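Local coordinates for protein F420-dependent methylenetetrahydromethanopterin dehydrogenase (Methanopyrus kandleri, PDB 1QV9) that catalyses the reversible, coenzyme F420-dependent reduction of methenyl-tetrahydromethanopterin to methylene-tetrahydromethanopterin in methanogenesis from carbon dioxide, at residues I9-L14 against V38-K43; I68-P73 against A94-D99; K82-L87 against E110-G115; L118-A123 against K180-R185. All blocks are in the same frame, centred on the assembly; numbering follows the deposited sequence.

Interaction 1 (I9-L14 against V38-K43); sequences IKCGNL and VGTSVK
The first beta-alpha-beta unit of the alpha/beta domain brings the parallel strands 4-10 and 33-39 side by side, and the contact lies where both run out into loops. Lys10 N donates to Val38 O at 2.9 Å, in the carbonyl plane, while the return bond from Thr40 N to Lys10 O is weak at 3.4 Å. The gap widens here, and water 1 bridges it, donating to Lys10 O and accepting from Ser41 N. Beyond it Gly12 N finds Ser41 O at 2.9 Å, so the two loops stay tied past the strand ends. Gly39 runs so close under Lys10 O, 3.2 Å from its CA, that any CB would clash with this oxygen. In the type II' turn Thr40-Lys43, Thr40 OG1 takes the crowded position between backbone N and carbonyl carbon (chi1 52°) and donates to Lys43 O at 2.8 Å, from above the carbonyl plane. Ile9 CG1 and Val38 CG2 lie alongside each other at 4.2 Å. Lys10 turns its tip away to Asp21. Helix 46-63 packs on Ile9, Cys11 and Val38, strand 67-71 flanks Ile9, and an antiparallel strand of the second subunit pairs with Val38 and Gly39, carrying the sheet across the interface.

Interaction 2 (I68-P73 against A94-D99); sequences IVYGGP and AVIIGD
Four backbone hydrogen bonds form the first shell, alternating between the parallel strands 68-71 and 94-99. Val95 N donates to Ile68 O, Tyr70 N to Val95 O at 2.9 Å, and Ile97 N to Tyr70 O at 2.8 Å, the straightest of the set with 171° at the hydrogen. The last, Gly72 N to Ile97 O, is longer at 3.2 Å and reaches the oxygen from above its carbonyl plane, as segment 68-73 leaves the sheet. Side chains follow the same register on two faces. On one, Val69 CG1, anti to its backbone N, crosses obliquely to Ile97 CG1 at 3.9 Å; Gly71, beside Ile97, adds no side chain there. On the other, Ile96 folds its CD1 back (chi2 -57°) to 4.0 Å from Tyr70 CB. Next to Pro73, Asp99 CG sits in the crowded position between its backbone N and carbonyl carbon (chi1 50°), which brings OD2 to 3.8 Å from Pro73 C, and OD2 accepts from Asn74 N. Helix 153-169 covers the Val69, Val95 and Ile97 face, helix 78-88 lies on Tyr70 and Ile96, and strands 4-10 and 115-119 continue the sheet beside 67-71 and 94-99.

Interaction 3 (K82-L87 against E110-G115); sequences KAREML and EEQGLG
Arg84 carries most of the contact from its helix. Its CB lies 3.9 Å from Leu114 CD1 and close to the amide of Gln112, with Gln112 OE1 at 3.7 Å. CG, anti to the carbonyl carbon, meets Leu114 CD1 again at 4.0 Å, and CD approaches Gln112 OE1. A bend at chi3 of Arg84 (-69°) then turns the guanidinium so that Arg84 NH2 donates to Gln112 OE1 at 2.9 Å. The oxygen lies near the guanidinium plane, but the donor stands above the carbonyl plane and the N-H is well off line at 133°, with the two flat groups 62° apart. NH2 also forms a salt bridge to Glu108, and NE donates to Pro75 O, so several acceptors fix the rotation of the group. An alanine at Gln112 would lose the amide oxygen that NH2 grips and would probably loosen the hold on the arginine tip. Nearer the sheet Leu87 CB touches Leu114 CD2 at 4.3 Å, and both leucines rest on Ala94. Gly113, at positive phi, closes helix 106-111 in a Schellman motif; helix 78-88 thus meets the helix end and turn leading into strand 115-119, packing typical of consecutive connections on one face of a parallel alpha/beta sheet.

Interaction 4 (L118-A123 against K180-R185); sequences LVKPDA and KLVIDR
A water links oppositely charged ends that do not touch: Lys120 NZ and Asp184 OD2 stand 4.8 Å apart, and water 3 accepts from NZ at 3.0 Å and lies within hydrogen-bonding distance of OD2. The two side chains run alongside, pointing the same way, with Lys120 CD 4.0 Å from Asp184 CB. Lys120 CD also crosses obliquely over Val182 CG1 at 3.9 Å. Below them the parallel strands 118-119 and 180-183 pair through Leu118 N to Leu181 O and Ile183 N to Leu118 O, each 2.8 Å and nearly straight. Lys120 N extends the pairing to Ile183 O, against which Pro121 CD also packs at 3.3 Å as the chain enters the type I turn Val119-Asp122. Val119 and Ile183 face helix 153-169, and Pro121 meets helix 197-223. An alanine at Lys120 would lose the ammonium end of the water bridge and would probably weaken the packing over Val182 and Asp184. NZ also has a long, weak ion pair with Glu211; any attraction between the lysine and Asp184 is probably mediated by water, while backbone bonds and apolar contacts, the lysine's own chain among them, hold the strands together.

How the interactions relate
Interactions 1, 2 and 4 join neighbouring strands of one parallel sheet, and further backbone bonds link them: Ile9 to Val69 and Gly71 between interactions 1 and 2, Gly98 to Val119 between 2 and 4. Interaction 2 is central and almost wholly buried, built of regular bonds and apolar side chains. Interactions 1 and 4 lie at the outermost strands of the chain, and water enters both; the first is buried beside a second subunit, the last only partly buried. Leu14 packs on Asp122, bringing their loops together. Interaction 3 lies off the sheet and farthest from the chain centre; its one hydrogen bond across the segments runs between side chains, yet Gly115 bonds to strand 94-99.

Interaction 1 (I9-L14 against V38-K43)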
loop_
_atom_site.group_PDB
_atom_site.type_symbol
_atom_site.label_atom_id
_atom_site.label_comp_id
_atom_site.label_asym_id
_atom_site.label_seq_id
_atom_site.Cartn_x
_atom_site.Cartn_y
_atom_site.Cartn_z
ATOM N N ILE A 9 -12.380 -34.310 14.957
ATOM C CA ILE A 9 -12.736 -34.965 13.687
ATOM C C ILE A 9 -12.890 -33.859 12.658
ATOM O O ILE A 9 -13.624 -32.894 12.894
ATOM C CB ILE A 9 -14.064 -35.734 13.815
ATOM C CG1 ILE A 9 -14.012 -36.686 15.004
ATOM C CG2 ILE A 9 -14.375 -36.477 12.518
ATOM C CD1 ILE A 9 -15.411 -37.284 15.356
ATOM N N LYS A 10 -12.222 -33.997 11.503
ATOM C CA LYS A 10 -12.250 -32.957 10.478
ATOM C C LYS A 10 -12.728 -33.525 9.150
ATOM O O LYS A 10 -12.055 -34.381 8.552
ATOM C CB LYS A 10 -10.836 -32.336 10.274
ATOM C CG LYS A 10 -10.235 -31.729 11.538
ATOM C CD LYS A 10 -8.914 -31.004 11.286
ATOM C CE LYS A 10 -8.349 -30.485 12.621
ATOM N NZ LYS A 10 -7.249 -29.502 12.424
ATOM N N CYS A 11 -13.899 -33.064 8.701
ATOM C CA CYS A 11 -14.479 -33.480 7.423
ATOM C C CYS A 11 -14.892 -32.225 6.678
ATOM O O CYS A 11 -15.710 -31.429 7.191
ATOM C CB CYS A 11 -15.686 -34.387 7.646
ATOM S SG CYS A 11 -15.315 -35.936 8.502
ATOM N N GLY A 12 -14.381 -32.033 5.460
ATOM C CA GLY A 12 -14.671 -30.807 4.743
ATOM C C GLY A 12 -13.695 -29.777 5.294
ATOM O O GLY A 12 -12.890 -30.122 6.161
ATOM N N ASN A 13 -13.725 -28.546 4.818
ATOM C CA ASN A 13 -12.777 -27.591 5.408
ATOM C C ASN A 13 -13.396 -26.250 5.718
ATOM O O ASN A 13 -14.136 -25.676 4.916
ATOM C CB ASN A 13 -11.573 -27.383 4.498
ATOM C CG ASN A 13 -10.463 -26.570 5.175
ATOM O OD1 ASN A 13 -9.975 -26.926 6.274
ATOM N ND2 ASN A 13 -10.082 -25.463 4.544
ATOM N N LEU A 14 -13.070 -25.769 6.901
ATOM C CA LEU A 14 -13.502 -24.483 7.390
ATOM C C LEU A 14 -12.216 -23.898 7.970
ATOM O O LEU A 14 -11.331 -24.641 8.415
ATOM C CB LEU A 14 -14.536 -24.693 8.526
ATOM C CG LEU A 14 -15.868 -23.955 8.585
ATOM C CD1 LEU A 14 -16.528 -23.892 7.224
ATOM C CD2 LEU A 14 -16.746 -24.655 9.612
ATOM N N VAL A 38 -8.523 -36.938 13.474
ATOM C CA VAL A 38 -8.816 -37.913 12.420
ATOM C C VAL A 38 -9.819 -37.306 11.455
ATOM O O VAL A 38 -10.552 -36.397 11.824
ATOM C CB VAL A 38 -9.407 -39.222 12.982
ATOM C CG1 VAL A 38 -8.413 -39.857 13.934
ATOM C CG2 VAL A 38 -10.764 -38.953 13.687
ATOM N N GLY A 39 -9.857 -37.783 10.207
ATOM C CA GLY A 39 -10.808 -37.204 9.291
ATOM C C GLY A 39 -10.677 -37.822 7.924
ATOM O O GLY A 39 -9.861 -38.731 7.719
ATOM N N THR A 40 -11.500 -37.329 7.014
ATOM C CA THR A 40 -11.534 -37.810 5.632
ATOM C C THR A 40 -11.183 -36.685 4.658
ATOM O O THR A 40 -11.695 -36.630 3.536
ATOM C CB THR A 40 -12.942 -38.342 5.269
ATOM O OG1 THR A 40 -13.914 -37.350 5.592
ATOM C CG2 THR A 40 -13.250 -39.622 6.032
ATOM N N SER A 41 -10.328 -35.771 5.098
ATOM C CA SER A 41 -9.909 -34.649 4.291
ATOM C C SER A 41 -11.122 -33.798 3.884
ATOM O O SER A 41 -12.034 -33.597 4.713
ATOM C CB SER A 41 -9.099 -35.168 3.066
ATOM O OG SER A 41 -8.485 -34.078 2.398
ATOM N N VAL A 42 -11.195 -33.336 2.642
ATOM C CA VAL A 42 -12.285 -32.459 2.210
ATOM C C VAL A 42 -13.639 -33.137 2.002
ATOM O O VAL A 42 -14.672 -32.457 1.887
ATOM C CB VAL A 42 -11.924 -31.791 0.873
ATOM C CG1 VAL A 42 -10.582 -31.028 0.965
ATOM C CG2 VAL A 42 -11.803 -32.868 -0.157
ATOM N N LYS A 43 -13.662 -34.462 1.962
ATOM C CA LYS A 43 -14.933 -35.140 1.725
ATOM C C LYS A 43 -15.788 -35.123 2.971
ATOM O O LYS A 43 -15.323 -35.418 4.077
ATOM C CB LYS A 43 -14.701 -36.554 1.203
ATOM C CG LYS A 43 -14.106 -36.546 -0.225
ATOM C CD LYS A 43 -14.174 -37.925 -0.883
ATOM C CE LYS A 43 -13.506 -37.939 -2.273
ATOM N NZ LYS A 43 -13.972 -36.831 -3.159
HETATM O O HOH W 1 -9.352 -34.650 7.528
HETATM O O HOH W 2 -10.250 -31.558 6.539
#

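Interaction 2 (I68-P73 against A94-D99)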
loop_
_atom_site.group_PDB
_atom_site.type_symbol
_atom_site.label_atom_id
_atom_site.label_comp_id
_atom_site.label_asym_id
_atom_site.label_seq_id
_atom_site.Cartn_x
_atom_site.Cartn_y
_atom_site.Cartn_z
ATOM N N ILE A 68 -15.060 -34.836 22.495
ATOM C CA ILE A 68 -14.805 -35.011 21.055
ATOM C C ILE A 68 -15.328 -33.777 20.332
ATOM O O ILE A 68 -16.373 -33.243 20.696
ATOM C CB ILE A 68 -15.511 -36.255 20.540
ATOM C CG1 ILE A 68 -14.918 -37.472 21.249
ATOM C CG2 ILE A 68 -15.314 -36.402 19.016
ATOM C CD1 ILE A 68 -15.534 -38.807 20.906
ATOM N N VAL A 69 -14.588 -33.308 19.326
ATOM C CA VAL A 69 -14.983 -32.136 18.569
ATOM C C VAL A 69 -15.103 -32.525 17.119
ATOM O O VAL A 69 -14.250 -33.226 16.586
ATOM C CB VAL A 69 -13.926 -30.982 18.691
ATOM C CG1 VAL A 69 -14.416 -29.750 17.938
ATOM C CG2 VAL A 69 -13.643 -30.670 20.155
ATOM N N TYR A 70 -16.200 -32.146 16.483
ATOM C CA TYR A 70 -16.357 -32.397 15.045
ATOM C C TYR A 70 -16.385 -31.013 14.410
ATOM O O TYR A 70 -17.171 -30.159 14.820
ATOM C CB TYR A 70 -17.661 -33.118 14.746
ATOM C CG TYR A 70 -17.961 -33.197 13.265
ATOM C CD1 TYR A 70 -18.638 -32.166 12.595
ATOM C CD2 TYR A 70 -17.484 -34.280 12.508
ATOM C CE1 TYR A 70 -18.830 -32.198 11.197
ATOM C CE2 TYR A 70 -17.679 -34.315 11.114
ATOM C CZ TYR A 70 -18.343 -33.286 10.475
ATOM O OH TYR A 70 -18.587 -33.366 9.104
ATOM N N GLY A 71 -15.519 -30.780 13.425
ATOM C CA GLY A 71 -15.479 -29.475 12.772
ATOM C C GLY A 71 -15.541 -29.614 11.250
ATOM O O GLY A 71 -14.901 -30.507 10.676
ATOM N N GLY A 72 -16.308 -28.742 10.607
ATOM C CA GLY A 72 -16.401 -28.759 9.164
ATOM C C GLY A 72 -17.580 -27.916 8.752
ATOM O O GLY A 72 -18.367 -27.485 9.622
ATOM N N PRO A 73 -17.728 -27.646 7.450
ATOM C CA PRO A 73 -18.838 -26.828 6.993
ATOM C C PRO A 73 -20.219 -27.431 7.232
ATOM O O PRO A 73 -20.386 -28.659 7.350
ATOM C CB PRO A 73 -18.584 -26.694 5.489
ATOM C CG PRO A 73 -17.106 -26.978 5.332
ATOM C CD PRO A 73 -16.860 -28.049 6.330
ATOM N N ALA A 94 -19.589 -33.778 23.370
ATOM C CA ALA A 94 -19.125 -33.363 22.039
ATOM C C ALA A 94 -19.521 -31.936 21.683
ATOM O O ALA A 94 -20.563 -31.426 22.134
ATOM C CB ALA A 94 -19.691 -34.335 20.990
ATOM N N VAL A 95 -18.717 -31.329 20.812
ATOM C CA VAL A 95 -18.908 -29.961 20.357
ATOM C C VAL A 95 -18.801 -29.947 18.850
ATOM O O VAL A 95 -17.925 -30.619 18.286
ATOM C CB VAL A 95 -17.788 -29.026 20.910
ATOM C CG1 VAL A 95 -17.969 -27.576 20.367
ATOM C CG2 VAL A 95 -17.809 -29.043 22.446
ATOM N N ILE A 96 -19.703 -29.220 18.205
ATOM C CA ILE A 96 -19.711 -29.079 16.761
ATOM C C ILE A 96 -19.173 -27.697 16.392
ATOM O O ILE A 96 -19.685 -26.682 16.874
ATOM C CB ILE A 96 -21.179 -29.187 16.207
ATOM C CG1 ILE A 96 -21.828 -30.514 16.626
ATOM C CG2 ILE A 96 -21.204 -29.089 14.691
ATOM C CD1 ILE A 96 -21.072 -31.751 16.209
ATOM N N ILE A 97 -18.156 -27.649 15.534
ATOM C CA ILE A 97 -17.631 -26.371 15.046
ATOM C C ILE A 97 -18.168 -26.268 13.642
ATOM O O ILE A 97 -17.987 -27.189 12.847
ATOM C CB ILE A 97 -16.058 -26.372 15.023
ATOM C CG1 ILE A 97 -15.472 -26.334 16.455
ATOM C CG2 ILE A 97 -15.564 -25.243 14.129
ATOM C CD1 ILE A 97 -16.298 -25.697 17.518
ATOM N N GLY A 98 -18.850 -25.161 13.344
ATOM C CA GLY A 98 -19.435 -24.945 12.033
ATOM C C GLY A 98 -19.491 -23.492 11.614
ATOM O O GLY A 98 -18.900 -22.652 12.260
ATOM N N ASP A 99 -20.217 -23.238 10.530
ATOM C CA ASP A 99 -20.392 -21.914 9.944
ATOM C C ASP A 99 -21.850 -21.465 10.085
ATOM O O ASP A 99 -22.642 -22.115 10.773
ATOM C CB ASP A 99 -19.905 -21.873 8.468
ATOM C CG ASP A 99 -20.461 -22.993 7.601
ATOM O OD1 ASP A 99 -20.230 -22.946 6.369
ATOM O OD2 ASP A 99 -21.118 -23.893 8.129
#

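Interaction 3 (K82-L87 against E110-G115)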
loop_
_atom_site.group_PDB
_atom_site.type_symbol
_atom_site.label_atom_id
_atom_site.label_comp_id
_atom_site.label_asym_id
_atom_site.label_seq_id
_atom_site.Cartn_x
_atom_site.Cartn_y
_atom_site.Cartn_z
ATOM N N LYS A 82 -25.147 -36.690 10.049
ATOM C CA LYS A 82 -24.838 -38.046 10.449
ATOM C C LYS A 82 -23.832 -38.028 11.618
ATOM O O LYS A 82 -23.971 -38.783 12.573
ATOM C CB LYS A 82 -24.281 -38.809 9.243
ATOM C CG LYS A 82 -24.000 -40.281 9.490
ATOM C CD LYS A 82 -25.233 -41.056 9.991
ATOM C CE LYS A 82 -24.942 -42.558 10.052
ATOM N NZ LYS A 82 -26.092 -43.333 10.606
ATOM N N ALA A 83 -22.819 -37.165 11.541
ATOM C CA ALA A 83 -21.870 -37.076 12.638
ATOM C C ALA A 83 -22.606 -36.637 13.912
ATOM O O ALA A 83 -22.280 -37.125 15.007
ATOM C CB ALA A 83 -20.783 -36.055 12.335
ATOM N N ARG A 84 -23.523 -35.679 13.778
ATOM C CA ARG A 84 -24.269 -35.208 14.943
ATOM C C ARG A 84 -25.054 -36.341 15.564
ATOM O O ARG A 84 -25.000 -36.527 16.761
ATOM C CB ARG A 84 -25.173 -34.033 14.576
ATOM C CG ARG A 84 -24.389 -32.749 14.333
ATOM C CD ARG A 84 -25.294 -31.544 14.203
ATOM N NE ARG A 84 -26.103 -31.562 12.985
ATOM C CZ ARG A 84 -27.425 -31.682 12.978
ATOM N NH1 ARG A 84 -28.073 -31.689 11.819
ATOM N NH2 ARG A 84 -28.096 -31.792 14.129
ATOM N N GLU A 85 -25.738 -37.138 14.748
ATOM C CA GLU A 85 -26.491 -38.271 15.284
ATOM C C GLU A 85 -25.590 -39.251 16.038
ATOM O O GLU A 85 -25.891 -39.672 17.163
ATOM C CB GLU A 85 -27.152 -39.043 14.167
ATOM C CG GLU A 85 -28.239 -38.344 13.434
ATOM C CD GLU A 85 -28.898 -39.286 12.427
ATOM O OE1 GLU A 85 -29.276 -40.418 12.831
ATOM O OE2 GLU A 85 -29.030 -38.900 11.243
HETATM N N MSE A 86 -24.480 -39.618 15.406
HETATM C CA MSE A 86 -23.550 -40.555 16.013
HETATM C C MSE A 86 -22.933 -40.046 17.305
HETATM O O MSE A 86 -22.830 -40.791 18.269
HETATM C CB MSE A 86 -22.466 -40.925 14.993
HETATM C CG MSE A 86 -23.055 -41.450 13.678
HETATM SE SE MSE A 86 -21.724 -41.726 12.293
HETATM C CE MSE A 86 -20.676 -43.166 13.135
ATOM N N LEU A 87 -22.509 -38.784 17.329
ATOM C CA LEU A 87 -21.912 -38.226 18.527
ATOM C C LEU A 87 -22.941 -38.041 19.628
ATOM O O LEU A 87 -22.631 -38.242 20.808
ATOM C CB LEU A 87 -21.214 -36.893 18.204
ATOM C CG LEU A 87 -19.983 -37.122 17.310
ATOM C CD1 LEU A 87 -19.433 -35.775 16.846
ATOM C CD2 LEU A 87 -18.909 -37.926 18.061
ATOM N N GLU A 110 -29.060 -28.656 20.449
ATOM C CA GLU A 110 -29.287 -28.530 21.890
ATOM C C GLU A 110 -30.065 -29.752 22.380
ATOM O O GLU A 110 -29.772 -30.289 23.432
ATOM C CB GLU A 110 -30.016 -27.219 22.207
ATOM C CG GLU A 110 -29.176 -26.006 21.778
ATOM C CD GLU A 110 -29.811 -24.663 22.077
ATOM O OE1 GLU A 110 -30.950 -24.636 22.590
ATOM O OE2 GLU A 110 -29.174 -23.627 21.785
ATOM N N GLU A 111 -31.015 -30.212 21.583
ATOM C CA GLU A 111 -31.787 -31.403 21.945
ATOM C C GLU A 111 -30.876 -32.643 21.948
ATOM O O GLU A 111 -31.084 -33.566 22.725
ATOM C CB GLU A 111 -32.930 -31.616 20.951
ATOM C CG GLU A 111 -33.845 -32.783 21.330
ATOM C CD GLU A 111 -34.927 -33.048 20.294
ATOM O OE1 GLU A 111 -35.624 -32.085 19.894
ATOM O OE2 GLU A 111 -35.088 -34.223 19.885
ATOM N N GLN A 112 -29.848 -32.633 21.092
ATOM C CA GLN A 112 -28.905 -33.739 20.977
ATOM C C GLN A 112 -27.871 -33.692 22.074
ATOM O O GLN A 112 -27.019 -34.567 22.152
ATOM C CB GLN A 112 -28.198 -33.719 19.592
ATOM C CG GLN A 112 -29.085 -34.109 18.435
ATOM C CD GLN A 112 -28.429 -33.877 17.068
ATOM O OE1 GLN A 112 -27.844 -32.829 16.829
ATOM N NE2 GLN A 112 -28.569 -34.840 16.161
ATOM N N GLY A 113 -27.915 -32.642 22.901
ATOM C CA GLY A 113 -26.985 -32.533 23.999
ATOM C C GLY A 113 -25.594 -32.164 23.530
ATOM O O GLY A 113 -24.620 -32.414 24.228
ATOM N N LEU A 114 -25.529 -31.531 22.365
ATOM C CA LEU A 114 -24.239 -31.146 21.790
ATOM C C LEU A 114 -23.917 -29.676 21.969
ATOM O O LEU A 114 -24.818 -28.845 21.941
ATOM C CB LEU A 114 -24.256 -31.431 20.282
ATOM C CG LEU A 114 -24.428 -32.883 19.850
ATOM C CD1 LEU A 114 -24.721 -32.919 18.330
ATOM C CD2 LEU A 114 -23.195 -33.702 20.208
ATOM N N GLY A 115 -22.635 -29.368 22.206
ATOM C CA GLY A 115 -22.217 -27.982 22.248
ATOM C C GLY A 115 -21.940 -27.545 20.802
ATOM O O GLY A 115 -21.901 -28.376 19.860
#

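Interaction 4 (L118-A123 against K180-R185)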
loop_
_atom_site.group_PDB
_atom_site.type_symbol
_atom_site.label_atom_id
_atom_site.label_comp_id
_atom_site.label_asym_id
_atom_site.label_seq_id
_atom_site.Cartn_x
_atom_site.Cartn_y
_atom_site.Cartn_z
ATOM N N LEU A 118 -20.475 -21.701 16.245
ATOM C CA LEU A 118 -20.777 -21.404 14.850
ATOM C C LEU A 118 -20.099 -20.086 14.491
ATOM O O LEU A 118 -20.373 -19.064 15.095
ATOM C CB LEU A 118 -22.288 -21.307 14.647
ATOM C CG LEU A 118 -22.999 -22.627 14.993
ATOM C CD1 LEU A 118 -24.489 -22.462 14.742
ATOM C CD2 LEU A 118 -22.453 -23.771 14.097
ATOM N N VAL A 119 -19.192 -20.112 13.516
ATOM C CA VAL A 119 -18.441 -18.934 13.143
ATOM C C VAL A 119 -19.000 -18.369 11.843
ATOM O O VAL A 119 -18.711 -18.880 10.741
ATOM C CB VAL A 119 -16.939 -19.326 12.999
ATOM C CG1 VAL A 119 -16.083 -18.100 12.711
ATOM C CG2 VAL A 119 -16.486 -19.971 14.310
ATOM N N LYS A 120 -19.800 -17.306 11.958
ATOM C CA LYS A 120 -20.424 -16.753 10.752
ATOM C C LYS A 120 -19.434 -16.210 9.719
ATOM O O LYS A 120 -19.631 -16.338 8.525
ATOM C CB LYS A 120 -21.504 -15.708 11.124
ATOM C CG LYS A 120 -22.544 -16.307 12.053
ATOM C CD LYS A 120 -23.732 -15.369 12.352
ATOM C CE LYS A 120 -24.708 -15.388 11.193
ATOM N NZ LYS A 120 -25.903 -14.528 11.465
ATOM N N PRO A 121 -18.324 -15.609 10.174
ATOM C CA PRO A 121 -17.403 -15.122 9.136
ATOM C C PRO A 121 -16.558 -16.215 8.430
ATOM O O PRO A 121 -15.792 -15.890 7.503
ATOM C CB PRO A 121 -16.496 -14.126 9.857
ATOM C CG PRO A 121 -16.829 -14.232 11.326
ATOM C CD PRO A 121 -18.145 -14.927 11.467
ATOM N N ASP A 122 -16.701 -17.476 8.847
ATOM C CA ASP A 122 -15.938 -18.589 8.238
ATOM C C ASP A 122 -16.717 -18.974 7.001
ATOM O O ASP A 122 -17.399 -20.007 6.956
ATOM C CB ASP A 122 -15.884 -19.756 9.229
ATOM C CG ASP A 122 -14.680 -20.637 9.036
ATOM O OD1 ASP A 122 -14.282 -20.828 7.863
ATOM O OD2 ASP A 122 -14.148 -21.169 10.050
ATOM N N ALA A 123 -16.562 -18.145 5.985
ATOM C CA ALA A 123 -17.347 -18.247 4.757
ATOM C C ALA A 123 -16.971 -19.277 3.713
ATOM O O ALA A 123 -15.808 -19.520 3.448
ATOM C CB ALA A 123 -17.350 -16.863 4.099
ATOM N N LYS A 180 -22.285 -22.868 23.550
ATOM C CA LYS A 180 -23.390 -22.579 22.647
ATOM C C LYS A 180 -23.026 -21.161 22.182
ATOM O O LYS A 180 -23.540 -20.163 22.682
ATOM C CB LYS A 180 -24.738 -22.610 23.377
ATOM C CG LYS A 180 -25.109 -24.005 23.800
ATOM C CD LYS A 180 -26.543 -24.073 24.298
ATOM C CE LYS A 180 -26.701 -23.347 25.620
ATOM N NZ LYS A 180 -28.097 -23.544 26.178
ATOM N N LEU A 181 -22.092 -21.080 21.240
ATOM C CA LEU A 181 -21.607 -19.793 20.763
ATOM C C LEU A 181 -21.835 -19.538 19.301
ATOM O O LEU A 181 -21.663 -20.429 18.480
ATOM C CB LEU A 181 -20.099 -19.665 21.005
ATOM C CG LEU A 181 -19.573 -19.662 22.431
ATOM C CD1 LEU A 181 -18.057 -19.607 22.393
ATOM C CD2 LEU A 181 -20.139 -18.450 23.203
ATOM N N VAL A 182 -22.218 -18.305 18.989
ATOM C CA VAL A 182 -22.401 -17.892 17.603
ATOM C C VAL A 182 -21.559 -16.630 17.496
ATOM O O VAL A 182 -21.831 -15.600 18.142
ATOM C CB VAL A 182 -23.878 -17.597 17.277
ATOM C CG1 VAL A 182 -24.003 -17.131 15.870
ATOM C CG2 VAL A 182 -24.716 -18.842 17.479
ATOM N N ILE A 183 -20.522 -16.721 16.675
ATOM C CA ILE A 183 -19.576 -15.633 16.521
ATOM C C ILE A 183 -19.760 -14.844 15.245
ATOM O O ILE A 183 -19.943 -15.406 14.149
ATOM C CB ILE A 183 -18.117 -16.197 16.546
ATOM C CG1 ILE A 183 -17.879 -16.924 17.880
ATOM C CG2 ILE A 183 -17.078 -15.069 16.305
ATOM C CD1 ILE A 183 -16.575 -17.743 17.920
ATOM N N ASP A 184 -19.726 -13.534 15.404
ATOM C CA ASP A 184 -19.802 -12.628 14.280
ATOM C C ASP A 184 -19.199 -11.283 14.602
ATOM O O ASP A 184 -18.551 -11.116 15.653
ATOM C CB ASP A 184 -21.232 -12.519 13.743
ATOM C CG ASP A 184 -22.192 -11.772 14.687
ATOM O OD1 ASP A 184 -21.763 -11.268 15.745
ATOM O OD2 ASP A 184 -23.398 -11.693 14.349
ATOM N N ARG A 185 -19.355 -10.336 13.679
ATOM C CA ARG A 185 -18.825 -8.998 13.842
ATOM C C ARG A 185 -19.095 -8.393 15.223
ATOM O O ARG A 185 -18.181 -7.859 15.875
ATOM C CB ARG A 185 -19.424 -8.115 12.736
ATOM C CG ARG A 185 -19.000 -6.676 12.790
ATOM C CD ARG A 185 -20.157 -5.726 12.904
ATOM N NE ARG A 185 -21.204 -5.898 11.899
ATOM C CZ ARG A 185 -22.447 -5.463 12.103
ATOM N NH1 ARG A 185 -23.382 -5.620 11.180
ATOM N NH2 ARG A 185 -22.757 -4.909 13.260
HETATM O O HOH W 3 -24.574 -11.897 11.698
#